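Local coordinates for probable UTP--glucose-1-phosphate uridylyltransferase YngB (Bacillus subtilis, PDB 7O2N), which catalyses the formation of UDP-glucose and diphosphate from UTP and glucose 1-phosphate, contributing to glycolipid formation and wall teichoic acid glucosylation under anaerobic fermentative growth, at residues P31-D34 with Q39-V42; Y253-G256 with G260-K263; I268-M271 with M275-Q278. All blocks are in the same frame, centred on the assembly; numbering follows the deposited sequence.

Contact 1 (P31-D34 with Q39-V42); sequences PIVD and QYIV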
# COMPACT_ATOMS: atom_id res chain seq x y z
N PRO A 31 -2.69 -0.10 1.86
CA PRO A 31 -2.52 -0.80 3.13
C PRO A 31 -2.32 0.27 4.20
O PRO A 31 -1.64 1.26 3.95
CB PRO A 31 -1.29 -1.67 2.87
CG PRO A 31 -0.49 -0.91 1.82
CD PRO A 31 -1.54 -0.24 0.95
N ILE A 32 -2.92 0.07 5.37
CA ILE A 32 -2.61 0.95 6.48
C ILE A 32 -1.61 0.29 7.41
O ILE A 32 -0.51 0.82 7.54
CB ILE A 32 -3.84 1.55 7.16
CG1 ILE A 32 -4.32 2.75 6.35
CG2 ILE A 32 -3.50 1.93 8.60
CD1 ILE A 32 -3.21 3.62 5.80
N VAL A 33 -1.93 -0.83 8.05
CA VAL A 33 -0.71 -1.47 8.52
C VAL A 33 -0.32 -2.56 7.52
O VAL A 33 0.74 -2.54 6.91
CB VAL A 33 -0.78 -1.92 9.99
CG1 VAL A 33 0.33 -2.91 10.36
CG2 VAL A 33 -0.75 -0.71 10.90
N ASP A 34 -1.29 -3.43 7.27
CA ASP A 34 -1.16 -4.56 6.40
C ASP A 34 -2.60 -4.92 6.04
O ASP A 34 -2.89 -5.99 5.52
CB ASP A 34 -0.46 -5.67 7.18
CG ASP A 34 -1.21 -6.10 8.44
OD1 ASP A 34 -2.15 -5.40 8.85
OD2 ASP A 34 -0.85 -7.14 8.99
N GLN A 39 -10.88 -1.97 4.80
CA GLN A 39 -11.22 -3.02 5.74
C GLN A 39 -11.43 -2.44 7.13
O GLN A 39 -12.25 -2.95 7.89
CB GLN A 39 -10.15 -4.10 5.84
CG GLN A 39 -10.56 -5.27 6.74
CD GLN A 39 -9.47 -6.31 6.75
OE1 GLN A 39 -8.80 -6.57 5.75
NE2 GLN A 39 -9.22 -6.88 7.91
N TYR A 40 -10.67 -1.38 7.46
CA TYR A 40 -10.85 -0.74 8.75
C TYR A 40 -12.29 -0.24 8.86
O TYR A 40 -12.90 -0.37 9.91
CB TYR A 40 -9.79 0.35 9.01
CG TYR A 40 -8.37 -0.12 9.27
CD1 TYR A 40 -7.93 -0.40 10.55
CD2 TYR A 40 -7.46 -0.23 8.24
CE1 TYR A 40 -6.63 -0.82 10.80
CE2 TYR A 40 -6.16 -0.63 8.46
CZ TYR A 40 -5.74 -0.93 9.74
OH TYR A 40 -4.45 -1.33 9.94
N ILE A 41 -12.84 0.30 7.76
CA ILE A 41 -14.15 0.91 7.78
C ILE A 41 -15.22 -0.15 7.97
O ILE A 41 -16.10 0.02 8.82
CB ILE A 41 -14.43 1.72 6.50
CG1 ILE A 41 -13.28 2.65 6.14
CG2 ILE A 41 -15.74 2.47 6.69
CD1 ILE A 41 -13.43 3.35 4.81
N VAL A 42 -15.12 -1.24 7.20
CA VAL A 42 -16.03 -2.36 7.37
C VAL A 42 -15.94 -2.94 8.79
O VAL A 42 -16.94 -3.39 9.34
CB VAL A 42 -15.82 -3.45 6.30
CG1 VAL A 42 -16.64 -4.71 6.60
CG2 VAL A 42 -16.16 -2.90 4.93
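The hydroxyl of Tyr-40 is the point at which helix 37-47 grips the loop that leads into it. The backbone N of Val-33 donates to Tyr-40 OH over 3.2 Å, meeting the aromatic group at its edge and close to the ring plane; at 138° the bond is noticeably bent. Beside this polar contact lies an apolar one: Ile-32 CB is 3.4 Å from Tyr-40 CE2, and Ile-32 CG2 sits 3.7 Å from the same carbon, so the branch point and the methyl both press against the phenol end of the ring. Val-33 brings its own CB to 3.7 Å from Tyr-40 OH. With CG anti to its carbonyl carbon (chi1 -71°), Tyr-40 reaches back from the helix toward the loop. A second shell holds both partners: Lys-35 makes a cation-pi contact with the ring, Ser-265 hydrogen-bonds Ile-32 O, and Ile-134 of strand 133-136 packs on Ile-32 and Tyr-40. Asp-34 pairs with Arg-272 and with Lys-258 of the second subunit. Chemically, one phenol thus serves as hydrogen-bond acceptor at its oxygen and apolar surface at its ring carbons, joining an irregular loop, which also reaches the second subunit, to the helix that follows it.

Contact 2 (Y253-G256 with G260-K263); sequences YDIG and GCFK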
# COMPACT_ATOMS: atom_id res chain seq x y z
N TYR A 253 -6.89 9.01 13.59
CA TYR A 253 -5.78 9.12 12.65
C TYR A 253 -6.29 9.42 11.25
O TYR A 253 -6.81 8.52 10.58
CB TYR A 253 -4.97 7.82 12.64
CG TYR A 253 -4.55 7.43 14.03
CD1 TYR A 253 -3.62 8.18 14.74
CD2 TYR A 253 -5.13 6.35 14.64
CE1 TYR A 253 -3.26 7.85 16.03
CE2 TYR A 253 -4.77 5.99 15.93
CZ TYR A 253 -3.84 6.75 16.63
OH TYR A 253 -3.51 6.38 17.90
N ASP A 254 -6.15 10.70 10.85
CA ASP A 254 -6.55 11.13 9.52
C ASP A 254 -5.62 10.46 8.51
O ASP A 254 -4.42 10.36 8.74
CB ASP A 254 -6.63 12.65 9.44
CG ASP A 254 -6.43 13.23 8.04
OD1 ASP A 254 -5.34 12.98 7.44
OD2 ASP A 254 -7.33 13.93 7.56
N ILE A 255 -6.22 9.97 7.41
CA ILE A 255 -5.47 9.32 6.34
C ILE A 255 -5.77 9.96 4.98
O ILE A 255 -5.78 9.26 3.96
CB ILE A 255 -5.74 7.80 6.35
CG1 ILE A 255 -7.23 7.47 6.16
CG2 ILE A 255 -5.20 7.18 7.62
CD1 ILE A 255 -7.57 6.01 6.29
N GLY A 256 -6.01 11.28 4.96
CA GLY A 256 -6.30 12.00 3.73
C GLY A 256 -5.06 12.37 2.92
O GLY A 256 -5.16 12.75 1.76
N GLY A 260 -0.36 11.62 6.64
CA GLY A 260 -1.39 11.12 7.51
C GLY A 260 -1.32 9.60 7.65
O GLY A 260 -1.33 9.09 8.76
N CYS A 261 -1.20 8.91 6.51
CA CYS A 261 -1.19 7.45 6.43
C CYS A 261 0.05 6.86 7.09
O CYS A 261 -0.04 5.88 7.79
CB CYS A 261 -1.11 6.99 4.98
SG CYS A 261 -2.67 7.23 4.13
N PHE A 262 1.22 7.44 6.81
CA PHE A 262 2.44 7.00 7.45
C PHE A 262 2.24 7.04 8.96
O PHE A 262 2.54 6.07 9.65
CB PHE A 262 3.62 7.86 7.01
CG PHE A 262 4.92 7.39 7.60
CD1 PHE A 262 5.66 6.41 6.98
CD2 PHE A 262 5.37 7.91 8.81
CE1 PHE A 262 6.82 5.93 7.57
CE2 PHE A 262 6.55 7.46 9.38
CZ PHE A 262 7.27 6.47 8.76
N LYS A 263 1.73 8.17 9.47
CA LYS A 263 1.49 8.29 10.89
C LYS A 263 0.53 7.20 11.35
O LYS A 263 0.76 6.55 12.36
CB LYS A 263 0.96 9.68 11.24
CG LYS A 263 1.99 10.81 11.14
CD LYS A 263 1.36 12.14 11.43
CE LYS A 263 2.35 13.27 11.59
NZ LYS A 263 2.39 14.08 10.36
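Cys-261 turns its SG anti to the carbonyl carbon (chi1 -74°), while Ile-255 places CG1 between its backbone N and carbonyl carbon (chi1 59°) and leaves CG2 beside the N. These two settings bring the sulfur against the base of the isoleucine: Cys-261 SG lies 3.8 Å from Ile-255 CB and 3.7 Å from Ile-255 O, while Ile-255 CG2 comes within 4.2 Å of Cys-261 CA. The Ile-255 side chain also packs on Ile-134 of strand 133-136 and on Ala-264, which belongs to the same helix as Cys-261.

At Gly-260 the contact is one of backbone against backbone, with Gly-260 CA 4.6 Å from Ile-255 CA. The carbonyl oxygens of Asp-254 and Gly-260 also come near each other, both being acceptors.

At the end of the strand, Asp-254 folds its carboxylate over the turn. The backbone N of Gly-256 donates to Asp-254 OD1 over 3.1 Å at a nearly straight 163°, coming from above the carboxylate plane instead of within it. Tyr-253 and Ile-255 keep backbone hydrogen bonds to Ile-134 and Asp-132, and Ser-265 OG, one turn on in the same helix, hydrogen-bonds Cys-261 O. The helix also reaches the dimer interface, where Phe-262 meets Phe-262 of the second subunit.

An Asp or Asn side-chain oxygen accepting from the backbone N two residues on makes an Asx turn. Here it starts on the last residue of strand 251-254, half of a two-stranded antiparallel sheet with 133-136, and lies where the chain passes from the strand toward helix 258-269 within this GT-A-type nucleotidyltransferase.

Contact 3 (I268-M271 with M275-Q278); sequences IGLM and MRSQ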
# COMPACT_ATOMS: atom_id res chain seq x y z
N ILE A 268 -0.83 2.56 14.66
CA ILE A 268 -1.57 1.31 14.76
C ILE A 268 -0.55 0.17 14.84
O ILE A 268 -0.78 -0.85 15.50
CB ILE A 268 -2.53 1.13 13.56
CG1 ILE A 268 -3.40 2.35 13.23
CG2 ILE A 268 -3.30 -0.18 13.62
CD1 ILE A 268 -4.56 2.61 14.15
N GLY A 269 0.60 0.36 14.17
CA GLY A 269 1.66 -0.63 14.18
C GLY A 269 2.13 -0.86 15.60
O GLY A 269 2.24 -2.00 16.06
N LEU A 270 2.32 0.27 16.30
CA LEU A 270 2.83 0.28 17.66
C LEU A 270 1.83 -0.36 18.61
O LEU A 270 2.18 -0.69 19.73
CB LEU A 270 3.13 1.73 18.08
CG LEU A 270 4.43 2.28 17.51
CD1 LEU A 270 4.53 3.77 17.65
CD2 LEU A 270 5.62 1.61 18.17
N MET A 271 0.58 -0.53 18.14
CA MET A 271 -0.43 -1.10 18.99
C MET A 271 -0.47 -2.62 18.78
O MET A 271 -1.13 -3.32 19.54
CB MET A 271 -1.79 -0.47 18.73
CG MET A 271 -1.86 0.97 19.21
SD MET A 271 -3.33 1.86 18.52
CE MET A 271 -3.16 3.51 19.22
N MET A 275 4.43 -6.62 16.33
CA MET A 275 5.41 -5.78 15.66
C MET A 275 5.94 -4.67 16.56
O MET A 275 6.93 -4.02 16.21
CB MET A 275 4.95 -5.22 14.30
CG MET A 275 3.45 -5.15 14.06
SD MET A 275 3.10 -5.23 12.26
CE MET A 275 4.48 -4.31 11.57
N ARG A 276 5.31 -4.48 17.73
CA ARG A 276 5.59 -3.29 18.53
C ARG A 276 7.09 -3.11 18.79
O ARG A 276 7.62 -2.03 18.56
CB ARG A 276 4.69 -3.19 19.76
CG ARG A 276 4.96 -1.93 20.57
CD ARG A 276 4.20 -1.87 21.89
NE ARG A 276 4.93 -0.98 22.79
CZ ARG A 276 4.66 0.31 22.98
NH1 ARG A 276 3.63 0.88 22.37
NH2 ARG A 276 5.42 1.00 23.81
N SER A 277 7.78 -4.14 19.27
CA SER A 277 9.15 -3.91 19.72
C SER A 277 10.10 -3.70 18.55
O SER A 277 10.95 -2.80 18.60
CB SER A 277 9.67 -4.92 20.71
OG SER A 277 8.86 -6.08 20.74
N GLN A 278 9.92 -4.50 17.49
CA GLN A 278 10.83 -4.39 16.35
C GLN A 278 10.72 -2.98 15.76
O GLN A 278 11.71 -2.39 15.32
CB GLN A 278 10.54 -5.44 15.29
CG GLN A 278 10.46 -6.87 15.81
CD GLN A 278 9.25 -7.56 15.23
OE1 GLN A 278 8.42 -8.12 15.95
NE2 GLN A 278 9.12 -7.50 13.91
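Arg-276 lies along the carbonyl of Leu-270, its methylene chain passing the oxygen before the guanidinium turns back to it. CG stands anti to the backbone N (chi1 -178°), and the chain runs extended from CG to NE; the last bend, chi4 96°, swings the head group round. As a result Leu-270 O lies near both Arg-276 CG and CD, each at 3.2 Å, and also accepts from Arg-276 NH1. That hydrogen bond is weak, at 3.4 Å, although its angle of 161° is fairly straight, and the oxygen lies at the guanidinium edge, near its plane.

Leu-270 adds an apolar touch of its own, with CD2 4.3 Å from Arg-276 CG; the same methyl comes to 4.2 Å from the backbone oxygen Arg-276 O. Nearby, Met-275 brings CG to 3.9 Å from Gly-269 O. Gly-269, lacking a side chain, presents just its backbone to this methionine. Within the first segment the N of Met-271 donates to Ile-268 O.

Stronger demands on Arg-276 come from across the dimer: Glu-290 of the second subunit forms a salt bridge with NH1, the same nitrogen that meets Leu-270 O. Leu-270 packs on Val-286 of that subunit, and Met-275 rests on Val-33 of its own chain.

NH1 therefore serves mainly the carboxylate, which probably dominates its electrostatics, with the carbonyl a weak second partner. That carbonyl, near the C-terminal end of its helix, would add a favourable negative potential, and the guanidinium thereby connects the helix-to-helix turn of one subunit to the long C-terminal helix of the other.

How the contacts relate
Followed from the N terminus, the three contacts come in series, none nesting in or crossing another, and each closes a short loop. Contact 1 closes the passage from the loop after strand 6-11 into helix 37-47; contact 2 closes the turn from strand 251-254 into helix 258-269; contact 3 closes the turn from that helix into helix 273-295. Contact 1, distant in sequence from the other two, meets them around helix 258-269, which contacts 2 and 3 share. Ile-32 CD1 lies 4.0 Å from Cys-261 SG, and Val-33 CG2 3.7 Å from Ile-268 CB. All three lie at or near the dimer interface.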